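Glutathione S-transferase, N-terminal domain protein (Pseudomonas putida, PDB 4NAX) binds one oxidized glutathione disulfide per subunit and probably acts as a glutathione-dependent transferase. Local coordinates at residues F186-V189 with R190-V193; L104-D108 with P109-Y113; V50-N54 with D55-S59. All blocks are in the same frame, centred on the assembly; numbering follows the deposited sequence. Where two conformers were deposited one is given.

Contact 1. Residues F186-V189 with R190-V193; sequences FPWV and RNLV. With GDS (oxidized glutathione disulfide), chain C.
The indole of Trp188 and the side-chain amide of Asn191 run side by side in the same direction, with their planes nearly perpendicular, 85° apart. ND2 of Asn191 reaches CZ3 of Trp188 at 4.0 Å, obliquely to the ring. At the ring's edge, in its plane, lies C2 of the bound glutathione disulfide. The six-membered part of the indole touches this ligand most: CZ2 of Trp188 is 3.4 Å from the ligand's OE4, and CH2 of Trp188 is 3.6 Å from its O2. NE1 of Trp188 is hydrogen-bonded to OD1 of Asn30, which helps to fix how the indole is turned. Trp188 and Asn191 sit on helix 180-193 of the all-helical C-terminal domain of the glutathione transferase fold, where Trp188 lines the disulfide pocket and also packs on Phe130 of helix 109-137. The helix is kinked at Pro187, which has no N-H to give, and Trp188 N likewise makes no bond to the turn before; regular i to i+4 bonds resume with Arg190 N to Phe186 O, 2.9 Å and almost straight at 175°. Pro187 O accepts from Asn191 N and from a water, which lies in plane at the edge of the extended Arg190's guanidinium and accepts from NH1.

Contact 2. Residues L104-D108 with P109-Y113; sequences LLSQD and PAQRY
Asp108 O accepts the shortest protein-to-protein bond here, from Arg112 N at 2.8 Å. The side chain of Asp108 works on the same first turn. Its CG is anti to the backbone N (chi1 173°), which swings the carboxylate over the start of the helix, and OD2 of Asp108 takes the N-H of Gln111 at 3.0 Å. That donor arrives on the anti side, 30° out of the carboxylate plane. The other oxygen, OD1, reaches the N-H of Ala110 through a water that donates to the carboxylate and accepts from the amide. Just upstream, Ser106 OG receives Asp108 N at 3.0 Å, closing an ST turn, while CB of Ser106 rests 3.5 Å from CB of Gln111. Arg112 stretches back along the loop: Leu105 CD2 approaches its NH1 obliquely at 3.4 Å, and a water in the guanidinium plane links NH1 to Ser106 O, 2.7 Å from that water. NH2 of Arg112 forms salt bridges with Glu99 of its own chain and with Glu99 of the second subunit, where Tyr113 also packs edge-to-face on Tyr96 of that subunit. Asp108 is thus the N-cap of helix 109-137, with Pro109 in the first turn, at the point where the linker from helix 90-101 enters the helical domain of a glutathione transferase dimer.

Contact 3. Residues V50-N54 with D55-S59; sequences VSFDN and DDQLS. With GDS (oxidized glutathione disulfide), chain C.
Gln57 CB touches CE1 of Phe52 and CG1 of Val50, both at 4.0 Å. From there CG takes the position between the backbone N and the carbonyl carbon (chi1 80°), and a bend at the next bond turns the chain toward the bound glutathione disulfide, whose OE5 lies 3.7 Å from CG. CD and OE1 come next to the phenyl ring of Phe52: OE1 of Gln57 is 3.4 Å from CD1 of Phe52, obliquely to a ring whose plane is 45° from that of the amide. NE2 holds the tip in place. It donates a nearly straight bond (170°) to OE5 of the ligand at 3.0 Å and a second one to a water, which itself donates to Phe52 O and Asp55 OD1. The Phe52 ring has CA4 of the ligand over one face and CB5 at its edge, in plane, and its CZ comes within 3.3 Å of the ligand's O5.

Behind this pocket wall, Asp56 ties the loop to itself. Its OD2 accepts from Ser51 N at 2.9 Å, on the anti side and tilted out of the carboxylate plane, and its own backbone N returns a bond to Ser51 O at 3.0 Å. Asp55 N bonds to Phe52 O, rounding the turn. Farther on, Ser59, whose OG caps helix 60-65 at Phe62 N, also donates to Asp56 O, which receives Ser59 N as well. Within the thioredoxin-like N-terminal domain the loop after strand 45-49 thus offers one hydrogen bond, from Gln57, to a glycyl carboxylate of the disulfide. Gln57 OE1 is buried with no hydrogen-bonding partner, so the amide's polar hold on the ligand rests on NE2, and the neutral donor probably steadies the negative carboxylate without cancelling its charge.

Overall arrangement
Coming from the N terminus, contact 3 is met first: residues 50-59 close the loop between strand 45-49 and helix 60-65 of the thioredoxin-like domain. Contact 2 follows, where residues 104-113 carry the chain from helix 90-101 into helix 109-137, at the surface and against the second subunit. Contact 1 comes last, within helix 180-193 of the helical domain. The three lie in series and none nests in or crosses another. Contacts 1 and 3, with centres 23 Å apart, do not touch, yet both meet the bound glutathione disulfide, which therefore bridges the two domains. Contact 2 lies on the opposite side of the chain's centre from contact 3, about 36 Å between centres.

Contact 1. Residues F186-V189 with R190-V193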
loop_
_atom_site.group_PDB
_atom_site.type_symbol
_atom_site.label_atom_id
_atom_site.label_comp_id
_atom_site.label_asym_id
_atom_site.label_seq_id
_atom_site.Cartn_x
_atom_site.Cartn_y
_atom_site.Cartn_z
ATOM N N PHE A 186 10.199 -9.226 -1.318
ATOM C CA PHE A 186 10.868 -10.473 -0.966
ATOM C C PHE A 186 10.987 -10.770 0.538
ATOM O O PHE A 186 10.922 -11.934 0.903
ATOM C CB PHE A 186 12.180 -10.635 -1.773
ATOM C CG PHE A 186 11.867 -10.842 -3.232
ATOM C CD1 PHE A 186 11.327 -12.044 -3.656
ATOM C CD2 PHE A 186 12.001 -9.821 -4.149
ATOM C CE1 PHE A 186 10.909 -12.213 -4.969
ATOM C CE2 PHE A 186 11.603 -9.973 -5.463
ATOM C CZ PHE A 186 11.060 -11.173 -5.869
ATOM N N PRO A 187 11.075 -9.744 1.409
ATOM C CA PRO A 187 10.991 -10.082 2.845
ATOM C C PRO A 187 9.682 -10.735 3.217
ATOM O O PRO A 187 9.625 -11.537 4.171
ATOM C CB PRO A 187 11.165 -8.728 3.543
ATOM C CG PRO A 187 11.991 -7.923 2.555
ATOM C CD PRO A 187 11.382 -8.311 1.219
ATOM N N TRP A 188 8.608 -10.367 2.521
ATOM C CA TRP A 188 7.309 -10.989 2.779
ATOM C C TRP A 188 7.227 -12.420 2.250
ATOM O O TRP A 188 6.629 -13.281 2.891
ATOM C CB TRP A 188 6.174 -10.125 2.229
ATOM C CG TRP A 188 5.600 -9.232 3.282
ATOM C CD1 TRP A 188 5.718 -7.878 3.405
ATOM C CD2 TRP A 188 4.809 -9.673 4.381
ATOM N NE1 TRP A 188 5.009 -7.448 4.517
ATOM C CE2 TRP A 188 4.438 -8.540 5.121
ATOM C CE3 TRP A 188 4.374 -10.934 4.808
ATOM C CZ2 TRP A 188 3.642 -8.620 6.246
ATOM C CZ3 TRP A 188 3.607 -11.016 5.938
ATOM C CH2 TRP A 188 3.232 -9.861 6.647
ATOM N N VAL A 189 7.791 -12.661 1.068
ATOM C CA VAL A 189 7.865 -14.022 0.559
ATOM C C VAL A 189 8.654 -14.897 1.552
ATOM O O VAL A 189 8.216 -16.005 1.920
ATOM C CB VAL A 189 8.475 -14.074 -0.854
ATOM C CG1 VAL A 189 8.571 -15.514 -1.335
ATOM C CG2 VAL A 189 7.683 -13.249 -1.872
ATOM N N ARG A 190 9.807 -14.394 2.002
ATOM C CA ARG A 190 10.585 -15.107 3.020
ATOM C C ARG A 190 9.744 -15.395 4.267
ATOM O O ARG A 190 9.746 -16.517 4.790
ATOM C CB ARG A 190 11.815 -14.298 3.413
ATOM C CG ARG A 190 12.604 -14.912 4.555
ATOM C CD ARG A 190 13.798 -14.066 4.943
ATOM N NE ARG A 190 14.470 -14.568 6.132
ATOM C CZ ARG A 190 14.289 -14.111 7.371
ATOM N NH1 ARG A 190 13.478 -13.098 7.637
ATOM N NH2 ARG A 190 14.954 -14.669 8.361
ATOM N N ASN A 191 9.032 -14.391 4.760
ATOM C CA ASN A 191 8.269 -14.573 5.983
ATOM C C ASN A 191 7.195 -15.650 5.844
ATOM O O ASN A 191 6.960 -16.425 6.776
ATOM C CB ASN A 191 7.626 -13.259 6.421
ATOM C CG ASN A 191 7.453 -13.179 7.916
ATOM O OD1 ASN A 191 8.407 -13.376 8.655
ATOM N ND2 ASN A 191 6.253 -12.868 8.362
ATOM N N LEU A 192 6.550 -15.684 4.677
ATOM C CA LEU A 192 5.508 -16.645 4.410
ATOM C C LEU A 192 6.047 -18.071 4.479
ATOM O O LEU A 192 5.400 -18.961 5.055
ATOM C CB LEU A 192 4.880 -16.360 3.051
ATOM C CG LEU A 192 3.744 -17.262 2.591
ATOM C CD1 LEU A 192 2.521 -17.070 3.455
ATOM C CD2 LEU A 192 3.426 -16.966 1.137
ATOM N N VAL A 193 7.210 -18.303 3.878
ATOM C CA VAL A 193 7.740 -19.660 3.751
ATOM C C VAL A 193 8.654 -20.097 4.890
ATOM O O VAL A 193 8.858 -21.293 5.072
ATOM C CB VAL A 193 8.410 -19.894 2.375
ATOM C CG1 VAL A 193 7.427 -19.561 1.264
ATOM C CG2 VAL A 193 9.713 -19.137 2.216
HETATM N N1 GDS C . -2.220 -6.547 14.780
HETATM C CA1 GDS C . -1.574 -7.552 13.938
HETATM C C1 GDS C . -2.473 -8.752 13.740
HETATM O OE1 GDS C . -2.260 -9.482 12.743
HETATM O OE2 GDS C . -3.392 -8.997 14.552
HETATM C CB1 GDS C . -0.259 -7.991 14.594
HETATM C CG1 GDS C . 0.710 -8.715 13.650
HETATM C CD1 GDS C . 1.218 -7.797 12.567
HETATM O O1 GDS C . 1.286 -6.596 12.750
HETATM N N2 GDS C . 1.558 -8.391 11.430
HETATM C CA2 GDS C . 2.135 -7.678 10.308
HETATM C C2 GDS C . 1.231 -7.738 9.105
HETATM O O2 GDS C . 0.609 -8.759 8.833
HETATM C CB2 GDS C . 3.491 -8.284 9.944
HETATM S SG2 GDS C . 4.781 -8.035 11.158
HETATM N N3 GDS C . 1.188 -6.651 8.338
HETATM C CA3 GDS C . 0.349 -6.567 7.155
HETATM C C3 GDS C . 0.908 -5.694 6.052
HETATM O OE3 GDS C . 0.077 -5.217 5.251
HETATM O OE4 GDS C . 2.135 -5.573 5.974
HETATM N N4 GDS C . 2.315 -4.250 14.347
HETATM C CA4 GDS C . 2.066 -3.741 15.678
HETATM C C4 GDS C . 0.630 -3.864 16.108
HETATM O OE5 GDS C . 0.309 -3.484 17.272
HETATM O OE6 GDS C . -0.183 -4.386 15.302
HETATM C C5 GDS C . 3.209 -3.671 13.555
HETATM O O5 GDS C . 3.826 -2.670 13.903
HETATM C CA5 GDS C . 3.469 -4.320 12.213
HETATM N N5 GDS C . 3.591 -3.298 11.179
HETATM C CB5 GDS C . 4.759 -5.135 12.321
HETATM S SG5 GDS C . 5.289 -5.914 10.795
HETATM C CA6 GDS C . 2.262 -0.851 7.132
HETATM C C6 GDS C . 3.661 -0.684 6.618
HETATM O OE7 GDS C . 4.484 -0.061 7.333
HETATM O OE8 GDS C . 3.928 -1.171 5.495
HETATM N N6 GDS C . 1.319 -0.864 5.996
HETATM C CB6 GDS C . 2.148 -2.147 7.937
HETATM C CG6 GDS C . 3.018 -2.103 9.198
HETATM C CD6 GDS C . 2.794 -3.282 10.106
HETATM O O6 GDS C . 1.970 -4.165 9.844
HETATM O O HOH W 1 11.719 -11.442 6.112
#

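Contact 2. Residues L104-D108 with P109-Y113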
loop_
_atom_site.group_PDB
_atom_site.type_symbol
_atom_site.label_atom_id
_atom_site.label_comp_id
_atom_site.label_asym_id
_atom_site.label_seq_id
_atom_site.Cartn_x
_atom_site.Cartn_y
_atom_site.Cartn_z
ATOM N N LEU A 104 17.613 3.021 -6.363
ATOM C CA LEU A 104 16.606 1.968 -6.221
ATOM C C LEU A 104 15.202 2.386 -6.609
ATOM O O LEU A 104 14.216 1.720 -6.274
ATOM C CB LEU A 104 16.673 1.327 -4.832
ATOM C CG LEU A 104 18.037 0.671 -4.548
ATOM C CD1 LEU A 104 18.155 0.277 -3.099
ATOM C CD2 LEU A 104 18.279 -0.564 -5.387
ATOM N N LEU A 105 15.120 3.443 -7.397
ATOM C CA LEU A 105 13.878 3.830 -8.063
ATOM C C LEU A 105 14.325 4.574 -9.313
ATOM O O LEU A 105 14.946 5.624 -9.224
ATOM C CB LEU A 105 13.002 4.717 -7.184
ATOM C CG LEU A 105 11.680 5.218 -7.771
ATOM C CD1 LEU A 105 10.799 4.078 -8.269
ATOM C CD2 LEU A 105 10.923 6.076 -6.753
ATOM N N SER A 106 14.031 4.010 -10.475
ATOM C CA SER A 106 14.546 4.533 -11.733
ATOM C C SER A 106 14.192 5.979 -11.944
ATOM O O SER A 106 13.092 6.403 -11.624
ATOM C CB SER A 106 13.962 3.744 -12.895
ATOM O OG SER A 106 14.525 4.152 -14.132
ATOM N N GLN A 107 15.132 6.698 -12.553
ATOM C CA GLN A 107 14.906 8.060 -13.021
ATOM C C GLN A 107 14.175 8.082 -14.369
ATOM O O GLN A 107 13.669 9.132 -14.777
ATOM C CB GLN A 107 16.214 8.851 -13.180
ATOM C CG GLN A 107 17.279 8.639 -12.103
ATOM C CD GLN A 107 17.187 9.616 -10.950
ATOM O OE1 GLN A 107 16.856 10.788 -11.137
ATOM N NE2 GLN A 107 17.485 9.137 -9.740
ATOM N N ASP A 108 14.149 6.953 -15.074
ATOM C CA ASP A 108 13.345 6.846 -16.277
ATOM C C ASP A 108 11.871 6.869 -15.859
ATOM O O ASP A 108 11.462 6.023 -15.066
ATOM C CB ASP A 108 13.628 5.548 -17.033
ATOM C CG ASP A 108 12.661 5.357 -18.181
ATOM O OD1 ASP A 108 12.755 6.115 -19.161
ATOM O OD2 ASP A 108 11.773 4.494 -18.084
ATOM N N PRO A 109 11.083 7.813 -16.396
ATOM C CA PRO A 109 9.733 7.942 -15.859
ATOM C C PRO A 109 8.872 6.689 -15.974
ATOM O O PRO A 109 8.201 6.318 -15.011
ATOM C CB PRO A 109 9.149 9.115 -16.653
ATOM C CG PRO A 109 10.325 9.941 -17.002
ATOM C CD PRO A 109 11.447 8.965 -17.243
ATOM N N ALA A 110 8.883 6.034 -17.125
ATOM C CA ALA A 110 8.052 4.836 -17.265
ATOM C C ALA A 110 8.459 3.787 -16.246
ATOM O O ALA A 110 7.591 3.175 -15.623
ATOM C CB ALA A 110 8.087 4.273 -18.682
ATOM N N GLN A 111 9.764 3.586 -16.051
ATOM C CA GLN A 111 10.233 2.638 -15.042
ATOM C C GLN A 111 9.925 3.060 -13.612
ATOM O O GLN A 111 9.617 2.214 -12.764
ATOM C CB GLN A 111 11.718 2.360 -15.203
ATOM C CG GLN A 111 12.009 1.395 -16.348
ATOM C CD GLN A 111 11.577 -0.013 -15.997
ATOM O OE1 GLN A 111 12.105 -0.596 -15.055
ATOM N NE2 GLN A 111 10.600 -0.548 -16.713
ATOM N N ARG A 112 9.980 4.362 -13.355
ATOM C CA ARG A 112 9.529 4.886 -12.072
ATOM C C ARG A 112 8.108 4.390 -11.787
ATOM O O ARG A 112 7.819 3.849 -10.717
ATOM C CB ARG A 112 9.574 6.414 -12.059
ATOM C CG ARG A 112 8.859 7.069 -10.886
ATOM C CD ARG A 112 8.848 8.605 -11.028
ATOM N NE ARG A 112 8.095 9.232 -9.955
ATOM C CZ ARG A 112 8.531 9.317 -8.696
ATOM N NH1 ARG A 112 9.743 8.882 -8.367
ATOM N NH2 ARG A 112 7.756 9.828 -7.749
ATOM N N TYR A 113 7.209 4.589 -12.745
ATOM C CA TYR A 113 5.805 4.247 -12.517
ATOM C C TYR A 113 5.585 2.740 -12.439
ATOM O O TYR A 113 4.811 2.270 -11.619
ATOM C CB TYR A 113 4.886 4.939 -13.543
ATOM C CG TYR A 113 5.017 6.448 -13.436
ATOM C CD1 TYR A 113 4.735 7.090 -12.247
ATOM C CD2 TYR A 113 5.459 7.216 -14.505
ATOM C CE1 TYR A 113 4.910 8.450 -12.100
ATOM C CE2 TYR A 113 5.655 8.581 -14.369
ATOM C CZ TYR A 113 5.384 9.193 -13.168
ATOM O OH TYR A 113 5.618 10.548 -13.044
HETATM O O HOH W 2 12.113 8.285 -9.959
HETATM O O HOH W 3 10.130 6.966 -19.722
#

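Contact 3. Residues V50-N54 with D55-S59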
loop_
_atom_site.group_PDB
_atom_site.type_symbol
_atom_site.label_atom_id
_atom_site.label_comp_id
_atom_site.label_asym_id
_atom_site.label_seq_id
_atom_site.Cartn_x
_atom_site.Cartn_y
_atom_site.Cartn_z
ATOM N N VAL A 50 11.779 -1.119 18.820
ATOM C CA VAL A 50 10.447 -0.897 19.347
ATOM C C VAL A 50 9.883 -2.270 19.707
ATOM O O VAL A 50 9.537 -3.055 18.829
ATOM C CB VAL A 50 9.554 -0.197 18.297
ATOM C CG1 VAL A 50 8.141 -0.001 18.819
ATOM C CG2 VAL A 50 10.162 1.148 17.926
ATOM N N SER A 51 9.863 -2.584 21.002
ATOM C CA SER A 51 9.476 -3.912 21.473
ATOM C C SER A 51 7.972 -4.046 21.648
ATOM O O SER A 51 7.367 -3.346 22.475
ATOM C CB SER A 51 10.150 -4.219 22.806
ATOM O OG SER A 51 9.646 -5.428 23.352
ATOM N N PHE A 52 7.371 -4.962 20.896
ATOM C CA PHE A 52 5.937 -5.256 21.044
ATOM C C PHE A 52 5.630 -5.910 22.402
ATOM O O PHE A 52 4.544 -5.734 22.959
ATOM C CB PHE A 52 5.452 -6.168 19.916
ATOM C CG PHE A 52 5.512 -5.551 18.535
ATOM C CD1 PHE A 52 5.750 -4.190 18.343
ATOM C CD2 PHE A 52 5.322 -6.355 17.420
ATOM C CE1 PHE A 52 5.798 -3.658 17.069
ATOM C CE2 PHE A 52 5.361 -5.821 16.142
ATOM C CZ PHE A 52 5.593 -4.474 15.972
ATOM N N ASP A 53 6.598 -6.646 22.931
ATOM C CA ASP A 53 6.452 -7.268 24.254
ATOM C C ASP A 53 6.173 -6.259 25.377
ATOM O O ASP A 53 5.455 -6.577 26.344
ATOM C CB ASP A 53 7.699 -8.098 24.581
ATOM C CG ASP A 53 7.791 -9.371 23.752
ATOM O OD1 ASP A 53 6.758 -9.807 23.198
ATOM O OD2 ASP A 53 8.895 -9.948 23.669
ATOM N N ASN A 54 6.745 -5.061 25.242
ATOM C CA ASN A 54 6.515 -3.962 26.183
ATOM C C ASN A 54 5.427 -2.973 25.746
ATOM O O ASN A 54 5.252 -1.942 26.399
ATOM C CB ASN A 54 7.823 -3.193 26.448
ATOM C CG ASN A 54 8.529 -3.649 27.707
ATOM O OD1 ASN A 54 8.868 -2.834 28.569
ATOM N ND2 ASN A 54 8.758 -4.950 27.823
ATOM N N ASP A 55 4.674 -3.299 24.685
ATOM C CA ASP A 55 3.649 -2.396 24.113
ATOM C C ASP A 55 4.255 -1.052 23.665
ATOM O O ASP A 55 3.571 -0.036 23.714
ATOM C CB ASP A 55 2.477 -2.138 25.109
ATOM C CG ASP A 55 1.538 -3.337 25.289
ATOM O OD1 ASP A 55 1.571 -4.295 24.493
ATOM O OD2 ASP A 55 0.754 -3.303 26.269
ATOM N N ASP A 56 5.535 -1.073 23.257
ATOM C CA ASP A 56 6.256 0.171 22.901
ATOM C C ASP A 56 5.543 0.896 21.762
ATOM O O ASP A 56 5.513 2.127 21.726
ATOM C CB ASP A 56 7.709 -0.090 22.441
ATOM C CG ASP A 56 8.693 -0.288 23.571
ATOM O OD1 ASP A 56 8.360 -0.056 24.766
ATOM O OD2 ASP A 56 9.845 -0.671 23.213
ATOM N N GLN A 57 4.984 0.119 20.833
ATOM C CA GLN A 57 4.335 0.698 19.663
ATOM C C GLN A 57 2.998 1.344 20.028
ATOM O O GLN A 57 2.418 2.074 19.244
ATOM C CB GLN A 57 4.151 -0.341 18.537
ATOM C CG GLN A 57 2.974 -1.300 18.673
ATOM C CD GLN A 57 3.111 -2.397 19.715
ATOM O OE1 GLN A 57 3.995 -2.391 20.580
ATOM N NE2 GLN A 57 2.212 -3.355 19.631
ATOM N N LEU A 58 2.513 1.046 21.232
ATOM C CA LEU A 58 1.291 1.671 21.740
ATOM C C LEU A 58 1.564 2.862 22.672
ATOM O O LEU A 58 0.616 3.490 23.172
ATOM C CB LEU A 58 0.428 0.649 22.476
ATOM C CG LEU A 58 0.007 -0.566 21.646
ATOM C CD1 LEU A 58 -0.767 -1.585 22.456
ATOM C CD2 LEU A 58 -0.825 -0.157 20.439
ATOM N N SER A 59 2.838 3.173 22.910
ATOM C CA SER A 59 3.185 4.300 23.768
ATOM C C SER A 59 2.789 5.625 23.139
ATOM O O SER A 59 2.800 5.784 21.903
ATOM C CB SER A 59 4.674 4.287 24.104
ATOM O OG SER A 59 5.459 4.545 22.949
HETATM N N1 GDS C . -2.220 -6.547 14.780
HETATM C CA1 GDS C . -1.574 -7.552 13.938
HETATM C C1 GDS C . -2.473 -8.752 13.740
HETATM O OE1 GDS C . -2.260 -9.482 12.743
HETATM O OE2 GDS C . -3.392 -8.997 14.552
HETATM C CB1 GDS C . -0.259 -7.991 14.594
HETATM C CG1 GDS C . 0.710 -8.715 13.650
HETATM C CD1 GDS C . 1.218 -7.797 12.567
HETATM O O1 GDS C . 1.286 -6.596 12.750
HETATM N N2 GDS C . 1.558 -8.391 11.430
HETATM C CA2 GDS C . 2.135 -7.678 10.308
HETATM C C2 GDS C . 1.231 -7.738 9.105
HETATM O O2 GDS C . 0.609 -8.759 8.833
HETATM C CB2 GDS C . 3.491 -8.284 9.944
HETATM S SG2 GDS C . 4.781 -8.035 11.158
HETATM N N3 GDS C . 1.188 -6.651 8.338
HETATM C CA3 GDS C . 0.349 -6.567 7.155
HETATM C C3 GDS C . 0.908 -5.694 6.052
HETATM O OE3 GDS C . 0.077 -5.217 5.251
HETATM O OE4 GDS C . 2.135 -5.573 5.974
HETATM N N4 GDS C . 2.315 -4.250 14.347
HETATM C CA4 GDS C . 2.066 -3.741 15.678
HETATM C C4 GDS C . 0.630 -3.864 16.108
HETATM O OE5 GDS C . 0.309 -3.484 17.272
HETATM O OE6 GDS C . -0.183 -4.386 15.302
HETATM C C5 GDS C . 3.209 -3.671 13.555
HETATM O O5 GDS C . 3.826 -2.670 13.903
HETATM C CA5 GDS C . 3.469 -4.320 12.213
HETATM N N5 GDS C . 3.591 -3.298 11.179
HETATM C CB5 GDS C . 4.759 -5.135 12.321
HETATM S SG5 GDS C . 5.289 -5.914 10.795
HETATM C CA6 GDS C . 2.262 -0.851 7.132
HETATM C C6 GDS C . 3.661 -0.684 6.618
HETATM O OE7 GDS C . 4.484 -0.061 7.333
HETATM O OE8 GDS C . 3.928 -1.171 5.495
HETATM N N6 GDS C . 1.319 -0.864 5.996
HETATM C CB6 GDS C . 2.148 -2.147 7.937
HETATM C CG6 GDS C . 3.018 -2.103 9.198
HETATM C CD6 GDS C . 2.794 -3.282 10.106
HETATM O O6 GDS C . 1.970 -4.165 9.844
HETATM O O HOH W 4 2.016 -5.406 21.718
HETATM O O HOH W 5 6.820 0.973 26.392
#